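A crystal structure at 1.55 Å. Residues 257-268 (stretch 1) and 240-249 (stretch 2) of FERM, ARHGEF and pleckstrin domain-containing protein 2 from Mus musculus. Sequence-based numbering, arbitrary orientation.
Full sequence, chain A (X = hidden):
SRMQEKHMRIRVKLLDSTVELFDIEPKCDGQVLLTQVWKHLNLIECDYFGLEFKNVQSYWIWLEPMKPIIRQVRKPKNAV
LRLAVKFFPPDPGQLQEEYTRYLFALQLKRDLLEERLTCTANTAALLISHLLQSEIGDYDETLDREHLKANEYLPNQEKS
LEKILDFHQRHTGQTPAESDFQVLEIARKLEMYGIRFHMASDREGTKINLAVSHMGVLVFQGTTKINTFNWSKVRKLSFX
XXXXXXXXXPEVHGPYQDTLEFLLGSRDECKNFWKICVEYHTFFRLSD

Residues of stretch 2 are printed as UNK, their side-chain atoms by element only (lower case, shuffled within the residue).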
# COMPACT_ATOMS: atom_id res chain seq x y z
N GLN A 257 32.35 -7.08 -9.43
CA GLN A 257 30.97 -7.56 -9.40
C GLN A 257 30.01 -6.39 -9.17
O GLN A 257 30.07 -5.71 -8.15
CB GLN A 257 30.79 -8.59 -8.29
CG GLN A 257 29.36 -9.12 -8.18
CD GLN A 257 28.91 -9.79 -9.47
OE1 GLN A 257 29.13 -10.99 -9.67
NE2 GLN A 257 28.31 -9.01 -10.36
N ASP A 258 29.12 -6.17 -10.13
CA ASP A 258 28.22 -5.03 -10.08
C ASP A 258 26.76 -5.43 -9.87
O ASP A 258 25.88 -4.58 -9.87
CB ASP A 258 28.35 -4.19 -11.35
CG ASP A 258 28.11 -4.98 -12.62
OD1 ASP A 258 28.43 -4.46 -13.71
OD2 ASP A 258 27.59 -6.11 -12.53
N THR A 259 26.51 -6.72 -9.69
CA THR A 259 25.13 -7.21 -9.64
C THR A 259 24.84 -8.09 -8.42
O THR A 259 25.59 -9.03 -8.12
CB THR A 259 24.75 -7.95 -10.95
OG1 THR A 259 24.83 -7.04 -12.05
CG2 THR A 259 23.32 -8.52 -10.88
N LEU A 260 23.76 -7.77 -7.72
CA LEU A 260 23.28 -8.59 -6.62
C LEU A 260 22.08 -9.38 -7.10
O LEU A 260 21.30 -8.88 -7.91
CB LEU A 260 22.84 -7.71 -5.44
CG LEU A 260 23.92 -6.84 -4.81
CD1 LEU A 260 23.36 -6.15 -3.56
CD2 LEU A 260 25.13 -7.67 -4.47
N GLU A 261 21.96 -10.60 -6.61
CA GLU A 261 20.88 -11.50 -7.02
C GLU A 261 20.07 -12.00 -5.83
O GLU A 261 20.63 -12.39 -4.81
CB GLU A 261 21.43 -12.70 -7.78
CG GLU A 261 21.70 -12.44 -9.24
CD GLU A 261 21.75 -13.73 -10.05
OE1 GLU A 261 22.65 -13.85 -10.91
OE2 GLU A 261 20.90 -14.62 -9.82
N PHE A 262 18.75 -11.97 -5.97
CA PHE A 262 17.86 -12.51 -4.95
C PHE A 262 16.90 -13.49 -5.59
O PHE A 262 16.46 -13.28 -6.72
CB PHE A 262 17.09 -11.37 -4.27
CG PHE A 262 17.99 -10.39 -3.58
CD1 PHE A 262 18.39 -10.62 -2.27
CD2 PHE A 262 18.46 -9.28 -4.24
CE1 PHE A 262 19.24 -9.72 -1.63
CE2 PHE A 262 19.31 -8.39 -3.61
CZ PHE A 262 19.70 -8.61 -2.31
N LEU A 263 16.57 -14.56 -4.88
CA LEU A 263 15.69 -15.57 -5.43
C LEU A 263 14.32 -15.45 -4.79
O LEU A 263 14.19 -15.56 -3.57
CB LEU A 263 16.27 -16.96 -5.16
CG LEU A 263 15.67 -18.11 -5.96
CD1 LEU A 263 16.16 -17.99 -7.41
CD2 LEU A 263 16.10 -19.44 -5.36
N LEU A 264 13.29 -15.20 -5.60
CA LEU A 264 11.93 -15.14 -5.05
C LEU A 264 11.24 -16.50 -5.21
O LEU A 264 11.85 -17.45 -5.70
CB LEU A 264 11.11 -14.01 -5.67
CG LEU A 264 11.47 -12.61 -5.14
CD1 LEU A 264 12.67 -12.06 -5.89
CD2 LEU A 264 10.30 -11.65 -5.22
N GLY A 265 9.99 -16.59 -4.79
CA GLY A 265 9.34 -17.89 -4.69
C GLY A 265 8.84 -18.46 -6.00
O GLY A 265 8.60 -19.66 -6.11
N SER A 266 8.69 -17.60 -7.00
CA SER A 266 8.20 -18.02 -8.31
C SER A 266 8.53 -16.96 -9.34
O SER A 266 8.79 -15.79 -9.00
CB SER A 266 6.68 -18.22 -8.27
OG SER A 266 5.97 -17.01 -8.06
N ARG A 267 8.49 -17.35 -10.61
CA ARG A 267 8.70 -16.41 -11.69
C ARG A 267 7.72 -15.22 -11.56
O ARG A 267 8.12 -14.07 -11.64
CB ARG A 267 8.55 -17.10 -13.06
CG ARG A 267 8.59 -16.12 -14.24
CD ARG A 267 7.91 -16.73 -15.49
NE ARG A 267 6.48 -16.88 -15.27
CZ ARG A 267 5.72 -17.79 -15.86
NH1 ARG A 267 6.22 -18.65 -16.73
NH2 ARG A 267 4.42 -17.83 -15.56
N ASP A 268 6.44 -15.50 -11.37
CA ASP A 268 5.50 -14.40 -11.34
C ASP A 268 5.66 -13.49 -10.13
O ASP A 268 5.47 -12.29 -10.25
CB ASP A 268 4.08 -14.89 -11.53
CG ASP A 268 3.85 -15.47 -12.92
OD1 ASP A 268 2.91 -16.26 -13.08
OD2 ASP A 268 4.62 -15.12 -13.85
N UNK A 240 15.06 -12.66 -14.16
CA UNK A 240 15.06 -13.85 -15.00
C UNK A 240 14.48 -15.00 -14.21
O UNK A 240 15.08 -15.47 -13.24
c UNK A 240 17.17 -13.10 -16.23
c UNK A 240 18.54 -13.58 -16.73
c UNK A 240 18.87 -12.96 -18.08
c UNK A 240 16.48 -14.20 -15.44
n UNK A 240 18.89 -11.48 -18.05
N UNK A 241 13.32 -15.47 -14.65
CA UNK A 241 12.63 -16.56 -13.96
C UNK A 241 12.41 -16.15 -12.50
O UNK A 241 11.76 -15.14 -12.26
n UNK A 241 11.98 -23.70 -14.77
c UNK A 241 13.33 -20.31 -14.50
n UNK A 241 12.71 -21.60 -14.21
c UNK A 241 12.59 -19.12 -13.88
n UNK A 241 12.87 -22.32 -16.38
c UNK A 241 12.53 -22.55 -15.12
c UNK A 241 13.41 -17.87 -14.13
N UNK A 242 12.96 -16.90 -11.54
CA UNK A 242 12.78 -16.58 -10.12
C UNK A 242 13.80 -15.59 -9.57
O UNK A 242 13.72 -15.21 -8.40
n UNK A 242 12.69 -21.90 -7.51
c UNK A 242 12.82 -17.83 -9.25
c UNK A 242 12.91 -20.69 -8.34
c UNK A 242 11.73 -18.84 -9.57
c UNK A 242 11.63 -19.91 -8.49
N UNK A 243 14.76 -15.19 -10.41
CA UNK A 243 15.89 -14.36 -9.97
C UNK A 243 15.64 -12.87 -10.20
O UNK A 243 15.34 -12.46 -11.31
c UNK A 243 17.64 -16.17 -10.49
c UNK A 243 20.19 -15.52 -13.09
c UNK A 243 18.60 -16.66 -11.60
n UNK A 243 19.65 -15.70 -11.89
n UNK A 243 19.77 -16.23 -14.13
n UNK A 243 21.15 -14.62 -13.25
c UNK A 243 17.16 -14.76 -10.76
N UNK A 244 15.79 -12.08 -9.13
CA UNK A 244 15.73 -10.62 -9.21
C UNK A 244 17.14 -10.05 -9.20
O UNK A 244 17.93 -10.38 -8.32
c UNK A 244 14.84 -8.58 -7.98
c UNK A 244 14.69 -5.81 -7.85
c UNK A 244 15.37 -6.50 -6.88
c UNK A 244 14.08 -6.48 -8.89
c UNK A 244 15.44 -7.88 -6.95
c UNK A 244 14.16 -7.87 -8.96
c UNK A 244 14.92 -10.08 -8.03
N UNK A 245 17.47 -9.21 -10.18
CA UNK A 245 18.84 -8.73 -10.37
C UNK A 245 18.95 -7.21 -10.20
O UNK A 245 18.26 -6.47 -10.89
c UNK A 245 18.46 -11.49 -11.94
c UNK A 245 20.32 -10.75 -13.41
c UNK A 245 19.69 -10.60 -12.04
c UNK A 245 19.36 -9.13 -11.76
N UNK A 246 19.80 -6.76 -9.28
CA UNK A 246 20.03 -5.33 -9.12
C UNK A 246 21.44 -5.00 -9.56
O UNK A 246 22.39 -5.50 -8.95
c UNK A 246 19.97 -3.37 -7.57
c UNK A 246 18.63 -5.40 -7.02
c UNK A 246 19.91 -4.89 -7.66
c UNK A 246 18.50 -5.05 -5.55
N UNK A 247 21.58 -4.19 -10.60
CA UNK A 247 22.92 -3.72 -10.99
C UNK A 247 23.21 -2.43 -10.23
O UNK A 247 22.41 -1.49 -10.27
c UNK A 247 25.69 -2.16 -14.86
c UNK A 247 24.40 -3.16 -12.98
c UNK A 247 24.42 -2.90 -14.47
c UNK A 247 23.00 -3.49 -12.50
n UNK A 247 25.73 -1.82 -16.31
N UNK A 248 24.35 -2.40 -9.53
CA UNK A 248 24.65 -1.44 -8.46
C UNK A 248 26.10 -0.99 -8.53
O UNK A 248 26.84 -1.44 -9.40
c UNK A 248 24.45 -2.14 -7.11
c UNK A 248 23.36 -2.61 -4.94
c UNK A 248 22.21 -1.13 -6.60
c UNK A 248 23.54 -1.56 -6.03
N UNK A 249 26.53 -0.14 -7.60
CA UNK A 249 27.97 0.14 -7.48
C UNK A 249 28.71 -1.15 -7.17
O UNK A 249 28.25 -1.94 -6.34
c UNK A 249 27.73 2.50 -6.57
c UNK A 249 28.24 1.12 -6.33
c UNK A 249 26.83 4.17 -7.68
n UNK A 249 27.19 2.90 -7.77
c UNK A 249 27.68 3.58 -5.75
n UNK A 249 27.11 4.60 -6.46

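Position 240 carries four side-chain carbons in a row ending in one nitrogen, an unbranched amine that makes no contact with stretch 1; it is Lys240. Its backbone N and O both pair with position 243, closing a type II' turn.

Position 241 has three carbons, a nitrogen, then a carbon bearing two more nitrogens, the guanidinium signature, and its backbone lies against Arg267; it is Arg241. With phi/psi of 56/-120 it occupies the first corner (i+1) of that turn. Its CB points away from stretch 1, and its backbone makes the approach: Arg267 CA lies 3.4 Å from Arg241 O, with an angle of 161° at the hydrogen.

Position 242 again shows four carbons in a row and a terminal nitrogen, here lying along Gly265, Ser266 and Arg267; this is Lys242. Its CG is 3.7 Å from Arg267 N, so the aliphatic part of the chain packs on the backbone where the helix begins. Its carbonyl accepts a hydrogen bond from stretch 1, Leu264 N to Lys242 O, at 2.8 Å.

Position 243 repeats the guanidinium pattern, now with its nitrogens directed at the carboxylate of Glu261, and is Arg243. The salt bridge is two-pronged: NE of Arg243 reaches OE2 of Glu261 at 2.6 Å, and NH2 of Arg243 reaches OE1 of Glu261 at 2.9 Å. The carboxylate oxygen OE2 lies near the guanidinium plane, at its edge, as expected for N-H groups pointing outward in that plane.

Position 244 has one carbon followed by a six-carbon ring, lying against Phe262 and Leu264; it is Phe244. Leu264 CD1 packs 3.7 Å from Phe244 CB, while CD2 of Phe262 lies at the edge of the Phe244 ring, 4.3 Å from CD2 of Phe244.

Position 245 has four carbons forked at the second, touching Glu261, which identifies Leu245. Its CG is 3.9 Å from Glu261 CG, a contact with the aliphatic part of the acid.

Position 246 also has four carbons, but the fork is at the first and one arm, two carbons long, reaches Phe262: Ile246. Its CD1 approaches CE2 of Phe262 at 3.9 Å, obliquely to the ring.

Position 247 is a straight run of four carbons to a nitrogen, passing near Asp258 and extended with all four chi angles t; this is Lys247. NZ of Lys247 stays 4.6 Å from OD1 of Asp258, beyond salt-bridge range.

Position 248, four carbons forked at the second and touching Leu260, is Leu248; its CD2 meets CD1 of Leu260 at 3.8 Å.

Position 249 has one carbon and a five-membered ring of three carbons and two nitrogens. It is His249; its CA-to-CB bond points away from stretch 1, and the side chain makes no contact.

The two strands run antiparallel, at 156°. Paired N-H...O bonds link Phe262 with Phe244 and Leu260 with Ile246, and single bonds from Leu264 N to Lys242 O and Leu248 N to Asp258 O extend the ladder. Alternation then sorts the side chains: Leu260, Phe262, Phe244 and Ile246 share one face, whereas the other face carries Thr259, Glu261, Leu263, Arg243, Leu245 and Lys247, including the salt bridge.

Stretch 2, residues 240-249: KRKRFLIKLH
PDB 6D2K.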